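Local coordinates for protein probable methyltransferase (Bordetella pertussis, PDB 3KTY) that probably methylates RNA using S-adenosyl-L-methionine, this chain being the TrmH-type (SpoU) methylase domain of a longer protein, at residues 10-15 with 80-85; 110-115 with 119-124. One frame throughout, in Å; residues are numbered along the deposited sequence.

Contact 1 (10-15 with 80-85)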
loop_
_atom_site.group_PDB
_atom_site.type_symbol
_atom_site.label_atom_id
_atom_site.label_comp_id
_atom_site.label_asym_id
_atom_site.label_seq_id
_atom_site.Cartn_x
_atom_site.Cartn_y
_atom_site.Cartn_z
ATOM N N ARG A 10 5.130 10.928 -16.540
ATOM C CA ARG A 10 6.007 10.073 -17.347
ATOM C C ARG A 10 6.112 8.664 -16.821
ATOM O O ARG A 10 6.948 7.858 -17.285
ATOM C CB ARG A 10 7.392 10.709 -17.445
ATOM C CG ARG A 10 7.378 11.988 -18.262
ATOM C CD ARG A 10 8.651 12.732 -17.993
ATOM N NE ARG A 10 9.822 11.972 -18.406
ATOM C CZ ARG A 10 11.065 12.372 -18.179
ATOM N NH1 ARG A 10 12.092 11.637 -18.593
ATOM N NH2 ARG A 10 11.274 13.524 -17.546
ATOM N N VAL A 11 5.242 8.367 -15.853
ATOM C CA VAL A 11 5.103 7.025 -15.342
ATOM C C VAL A 11 3.749 6.436 -15.715
ATOM O O VAL A 11 2.713 7.084 -15.539
ATOM C CB VAL A 11 5.292 6.990 -13.767
ATOM C CG1 VAL A 11 4.965 5.621 -13.236
ATOM C CG2 VAL A 11 6.752 7.401 -13.370
ATOM N N ARG A 12 3.748 5.184 -16.152
ATOM C CA ARG A 12 2.499 4.509 -16.544
ATOM C C ARG A 12 2.315 3.200 -15.871
ATOM O O ARG A 12 3.283 2.451 -15.736
ATOM C CB ARG A 12 2.521 4.200 -18.033
ATOM C CG ARG A 12 2.160 5.388 -18.788
ATOM C CD ARG A 12 3.171 5.614 -19.799
ATOM N NE ARG A 12 2.622 5.215 -21.055
ATOM C CZ ARG A 12 2.421 6.035 -22.069
ATOM N NH1 ARG A 12 2.736 7.319 -21.999
ATOM N NH2 ARG A 12 1.898 5.543 -23.147
ATOM N N PHE A 13 1.067 2.885 -15.513
ATOM C CA PHE A 13 0.735 1.590 -14.895
ATOM C C PHE A 13 -0.159 0.772 -15.801
ATOM O O PHE A 13 -1.269 1.170 -16.145
ATOM C CB PHE A 13 0.061 1.781 -13.527
ATOM C CG PHE A 13 0.885 2.600 -12.563
ATOM C CD1 PHE A 13 1.631 1.989 -11.578
ATOM C CD2 PHE A 13 0.951 3.970 -12.690
ATOM C CE1 PHE A 13 2.414 2.736 -10.705
ATOM C CE2 PHE A 13 1.709 4.721 -11.828
ATOM C CZ PHE A 13 2.444 4.111 -10.843
ATOM N N ILE A 14 0.343 -0.394 -16.158
ATOM C CA ILE A 14 -0.290 -1.264 -17.108
ATOM C C ILE A 14 -0.841 -2.540 -16.492
ATOM O O ILE A 14 -0.093 -3.380 -16.008
ATOM C CB ILE A 14 0.678 -1.595 -18.257
ATOM C CG1 ILE A 14 1.209 -0.274 -18.814
ATOM C CG2 ILE A 14 -0.066 -2.417 -19.358
ATOM C CD1 ILE A 14 2.141 -0.422 -20.003
HETATM N N MSE A 15 -2.164 -2.678 -16.530
HETATM C CA MSE A 15 -2.804 -3.900 -16.063
HETATM C C MSE A 15 -3.141 -4.838 -17.213
HETATM O O MSE A 15 -3.906 -4.476 -18.106
HETATM C CB MSE A 15 -4.112 -3.549 -15.358
HETATM C CG MSE A 15 -3.966 -2.797 -14.039
HETATM SE SE MSE A 15 -5.755 -2.208 -13.516
HETATM C CE MSE A 15 -6.437 -3.863 -12.653
ATOM N N ALA A 80 4.877 0.435 -26.677
ATOM C CA ALA A 80 5.549 1.188 -27.739
ATOM C C ALA A 80 6.198 2.477 -27.231
ATOM O O ALA A 80 7.340 2.721 -27.534
ATOM C CB ALA A 80 4.630 1.464 -28.936
ATOM N N PRO A 81 5.492 3.303 -26.444
ATOM C CA PRO A 81 6.253 4.506 -26.082
ATOM C C PRO A 81 7.104 4.345 -24.806
ATOM O O PRO A 81 7.695 5.292 -24.316
ATOM C CB PRO A 81 5.171 5.575 -25.868
ATOM C CG PRO A 81 3.827 4.838 -25.879
ATOM C CD PRO A 81 4.113 3.356 -25.942
ATOM N N VAL A 82 7.223 3.148 -24.286
ATOM C CA VAL A 82 7.882 3.043 -23.016
ATOM C C VAL A 82 9.356 2.772 -23.174
ATOM O O VAL A 82 9.733 1.859 -23.884
ATOM C CB VAL A 82 7.236 1.950 -22.160
ATOM C CG1 VAL A 82 8.057 1.753 -20.869
ATOM C CG2 VAL A 82 5.773 2.338 -21.854
ATOM N N THR A 83 10.190 3.535 -22.466
ATOM C CA THR A 83 11.638 3.325 -22.511
ATOM C C THR A 83 12.209 2.436 -21.407
ATOM O O THR A 83 13.283 1.874 -21.569
ATOM C CB THR A 83 12.427 4.655 -22.605
ATOM O OG1 THR A 83 12.108 5.499 -21.494
ATOM C CG2 THR A 83 12.099 5.377 -23.886
ATOM N N LEU A 84 11.483 2.296 -20.302
ATOM C CA LEU A 84 11.899 1.432 -19.190
ATOM C C LEU A 84 10.656 0.806 -18.538
ATOM O O LEU A 84 9.825 1.500 -17.949
ATOM C CB LEU A 84 12.715 2.217 -18.150
ATOM C CG LEU A 84 13.091 1.392 -16.914
ATOM C CD1 LEU A 84 13.918 0.164 -17.294
ATOM C CD2 LEU A 84 13.809 2.236 -15.806
ATOM N N ALA A 85 10.518 -0.503 -18.679
ATOM C CA ALA A 85 9.309 -1.149 -18.256
ATOM C C ALA A 85 9.621 -2.225 -17.276
ATOM O O ALA A 85 10.427 -3.098 -17.563
ATOM C CB ALA A 85 8.549 -1.721 -19.430
#
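The guanidinium end of Arg12 reaches Pro81 and Val82 near the N-terminal ends of the central strands of the parallel sheet in this alpha-beta-alpha sandwich of the SPOUT class. Strand 11-16 and the loop leading into strand 84-89 are not sheet neighbours, since strand 121-125 runs between strands 11-16 and 84-89. The arginine side chain reaches past Val120, just ahead of that middle strand, to the loop, and the nearest CA atoms, those of Arg12 and Val82, stay 8.5 Å apart. Arg12 NH2 comes within 3.4 Å of Pro81 CG, with Pro81 CD farther from the same nitrogen at 4.2 Å, and the two side chains cross at about a right angle. Lower on the arm, Arg12 NE lies 4.3 Å from Val82 CG2. Both Pro81 CG and Val82 CG2 meet the flat group obliquely, and the contact is one of van der Waals packing with no hydrogen bond across it. Arg12 gets there by setting CG beside its own backbone N (chi1 -81°) and then bending at chi2 and chi3. The patch is small, burying 126 Å² in all, and lies at the surface. Next outward, Val120 touches both Arg12 and Val82, while Glu38 packs against Arg12 too. Backbone bonds of Arg12 to Val121 and Ile123 fix the strand from which the arginine springs. Just before that strand, Arg10 donates from NE to Gly119 O and from NH1 to Thr116 O.

Contact 2 (110-115 with 119-124)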
loop_
_atom_site.group_PDB
_atom_site.type_symbol
_atom_site.label_atom_id
_atom_site.label_comp_id
_atom_site.label_asym_id
_atom_site.label_seq_id
_atom_site.Cartn_x
_atom_site.Cartn_y
_atom_site.Cartn_z
ATOM N N ARG A 110 13.779 6.552 -11.194
ATOM C CA ARG A 110 14.110 7.947 -10.923
ATOM C C ARG A 110 15.298 8.377 -11.760
ATOM O O ARG A 110 15.314 9.462 -12.326
ATOM C CB ARG A 110 14.455 8.138 -9.431
ATOM C CG ARG A 110 15.268 9.382 -9.120
ATOM C CD ARG A 110 14.431 10.601 -9.328
ATOM N NE ARG A 110 15.184 11.811 -9.016
ATOM C CZ ARG A 110 15.044 12.497 -7.879
ATOM N NH1 ARG A 110 14.182 12.091 -6.917
ATOM N NH2 ARG A 110 15.750 13.602 -7.698
ATOM N N ARG A 111 16.292 7.503 -11.806
ATOM C CA ARG A 111 17.516 7.706 -12.559
ATOM C C ARG A 111 17.182 7.838 -14.052
ATOM O O ARG A 111 17.624 8.768 -14.726
ATOM C CB ARG A 111 18.429 6.488 -12.341
ATOM C CG ARG A 111 19.889 6.788 -12.072
ATOM C CD ARG A 111 20.560 5.631 -11.314
ATOM N NE ARG A 111 20.034 5.510 -9.950
ATOM C CZ ARG A 111 19.873 4.356 -9.300
ATOM N NH1 ARG A 111 19.377 4.347 -8.056
ATOM N NH2 ARG A 111 20.209 3.209 -9.888
ATOM N N HIS A 112 16.381 6.907 -14.553
ATOM C CA HIS A 112 15.957 6.938 -15.933
ATOM C C HIS A 112 15.219 8.233 -16.262
ATOM O O HIS A 112 15.524 8.876 -17.238
ATOM C CB HIS A 112 15.101 5.719 -16.252
ATOM C CG HIS A 112 14.781 5.574 -17.709
ATOM N ND1 HIS A 112 15.710 5.137 -18.633
ATOM C CD2 HIS A 112 13.635 5.797 -18.403
ATOM C CE1 HIS A 112 15.153 5.115 -19.832
ATOM N NE2 HIS A 112 13.902 5.524 -19.723
ATOM N N LEU A 113 14.261 8.633 -15.444
ATOM C CA LEU A 113 13.540 9.860 -15.751
ATOM C C LEU A 113 14.401 11.110 -15.670
ATOM O O LEU A 113 14.121 12.123 -16.334
ATOM C CB LEU A 113 12.310 10.006 -14.870
ATOM C CG LEU A 113 11.311 8.862 -15.071
ATOM C CD1 LEU A 113 10.067 9.120 -14.261
ATOM C CD2 LEU A 113 10.968 8.696 -16.555
ATOM N N ASP A 114 15.450 11.038 -14.857
ATOM C CA ASP A 114 16.341 12.163 -14.703
ATOM C C ASP A 114 17.372 12.167 -15.808
ATOM O O ASP A 114 17.813 13.231 -16.216
ATOM C CB ASP A 114 17.046 12.129 -13.343
ATOM C CG ASP A 114 16.203 12.722 -12.225
ATOM O OD1 ASP A 114 15.140 13.322 -12.501
ATOM O OD2 ASP A 114 16.612 12.581 -11.060
ATOM N N ASP A 115 17.766 10.986 -16.282
ATOM C CA ASP A 115 18.838 10.880 -17.279
ATOM C C ASP A 115 18.375 10.996 -18.745
ATOM O O ASP A 115 19.201 11.161 -19.619
ATOM C CB ASP A 115 19.641 9.586 -17.091
ATOM C CG ASP A 115 20.479 9.592 -15.824
ATOM O OD1 ASP A 115 20.603 10.665 -15.200
ATOM O OD2 ASP A 115 21.018 8.524 -15.449
ATOM N N GLY A 119 12.184 9.911 -21.518
ATOM C CA GLY A 119 12.015 8.540 -21.080
ATOM C C GLY A 119 10.637 8.330 -20.466
ATOM O O GLY A 119 10.004 9.250 -19.977
ATOM N N VAL A 120 10.151 7.105 -20.540
ATOM C CA VAL A 120 8.853 6.791 -20.021
ATOM C C VAL A 120 9.006 5.509 -19.276
ATOM O O VAL A 120 9.632 4.559 -19.757
ATOM C CB VAL A 120 7.822 6.558 -21.129
ATOM C CG1 VAL A 120 6.501 6.112 -20.499
ATOM C CG2 VAL A 120 7.636 7.822 -21.887
ATOM N N VAL A 121 8.431 5.477 -18.084
ATOM C CA VAL A 121 8.581 4.309 -17.249
ATOM C C VAL A 121 7.243 3.651 -17.115
ATOM O O VAL A 121 6.222 4.316 -16.924
ATOM C CB VAL A 121 9.148 4.668 -15.826
ATOM C CG1 VAL A 121 9.029 3.478 -14.883
ATOM C CG2 VAL A 121 10.579 5.079 -15.941
ATOM N N ALA A 122 7.245 2.333 -17.205
ATOM C CA ALA A 122 6.017 1.614 -16.958
ATOM C C ALA A 122 6.222 0.516 -15.966
ATOM O O ALA A 122 7.262 -0.177 -15.953
ATOM C CB ALA A 122 5.394 1.053 -18.278
ATOM N N ILE A 123 5.194 0.371 -15.137
ATOM C CA ILE A 123 5.010 -0.787 -14.290
ATOM C C ILE A 123 3.937 -1.658 -14.880
ATOM O O ILE A 123 2.839 -1.189 -15.132
ATOM C CB ILE A 123 4.525 -0.357 -12.915
ATOM C CG1 ILE A 123 5.501 0.667 -12.346
ATOM C CG2 ILE A 123 4.495 -1.582 -11.966
ATOM C CD1 ILE A 123 6.885 0.103 -12.179
ATOM N N VAL A 124 4.253 -2.928 -15.076
ATOM C CA VAL A 124 3.352 -3.892 -15.704
ATOM C C VAL A 124 2.861 -5.000 -14.773
ATOM O O VAL A 124 3.650 -5.818 -14.297
ATOM C CB VAL A 124 4.075 -4.575 -16.906
ATOM C CG1 VAL A 124 3.122 -5.530 -17.675
ATOM C CG2 VAL A 124 4.671 -3.527 -17.849
#
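Van der Waals packing joins Leu113 and His112, near the end of helix 102-115, to the start of strand 121-125 and the residues just before it. Leu113 CD2 lies 3.7 Å from Val121 CG2, the two side chains crossing at a slant, and the same methyl rests 3.6 Å from Gly119 O. With Leu113 CG beside its backbone N (chi1 -61°), this branch comes nearer the strand than the initial direction of the side chain suggests. His112 lies alongside: its CD2 is 4.0 Å from Val121 CG2, and the imidazole and the valine lie side by side, pointing opposite ways. Val121 CG2 is thus shared by both helix residues. Gly119 has no side chain, and its CA comes within 3.8 Å of His112 NE2. The ring also offers its edge to Val120 N, 4.2 Å from NE2 and too far for a bond.

The polar links across this corner run through a third residue. Thr83 OG1, on the neighbouring loop, is hydrogen-bonded to both His112 NE2 and Val120 N, which fixes the edge of the imidazole. Thr116, in the turn, takes part as well, its OG1 bonded to His112 O. Elsewhere on the helix, a salt bridge between residues one helical turn apart joins Arg110 NE to Asp114 OD2 at 2.6 Å. The acceptor lies in the guanidinium plane, whereas the carboxylate is approached 36° out of its own plane. This tight return from helix 102-115 completes the beta-alpha-beta crossover from strand 100-101 to strand 121-125, as in the parallel alpha/beta fold of SPOUT methyltransferases.

In the fold
After helix 2-8 the chain enters strand 11-16, passes through strands 39-42 and 70-72 with their helices, and returns after helix 75-79 to the loop 80-83, where contact 1 closes a long excursion. It then runs along strand 84-89 and later helix 102-115, and contact 2 closes the short turn into strand 121-125. The two follow in series, neither nested nor crossing, their centres about 8 Å apart. They converge because strand 121-125 slots between strands 11-16 and 84-89. Contact 1 ties strand 11-16 to the loop entering strand 84-89, and contact 2 docks a flanking helix beside the strand between them.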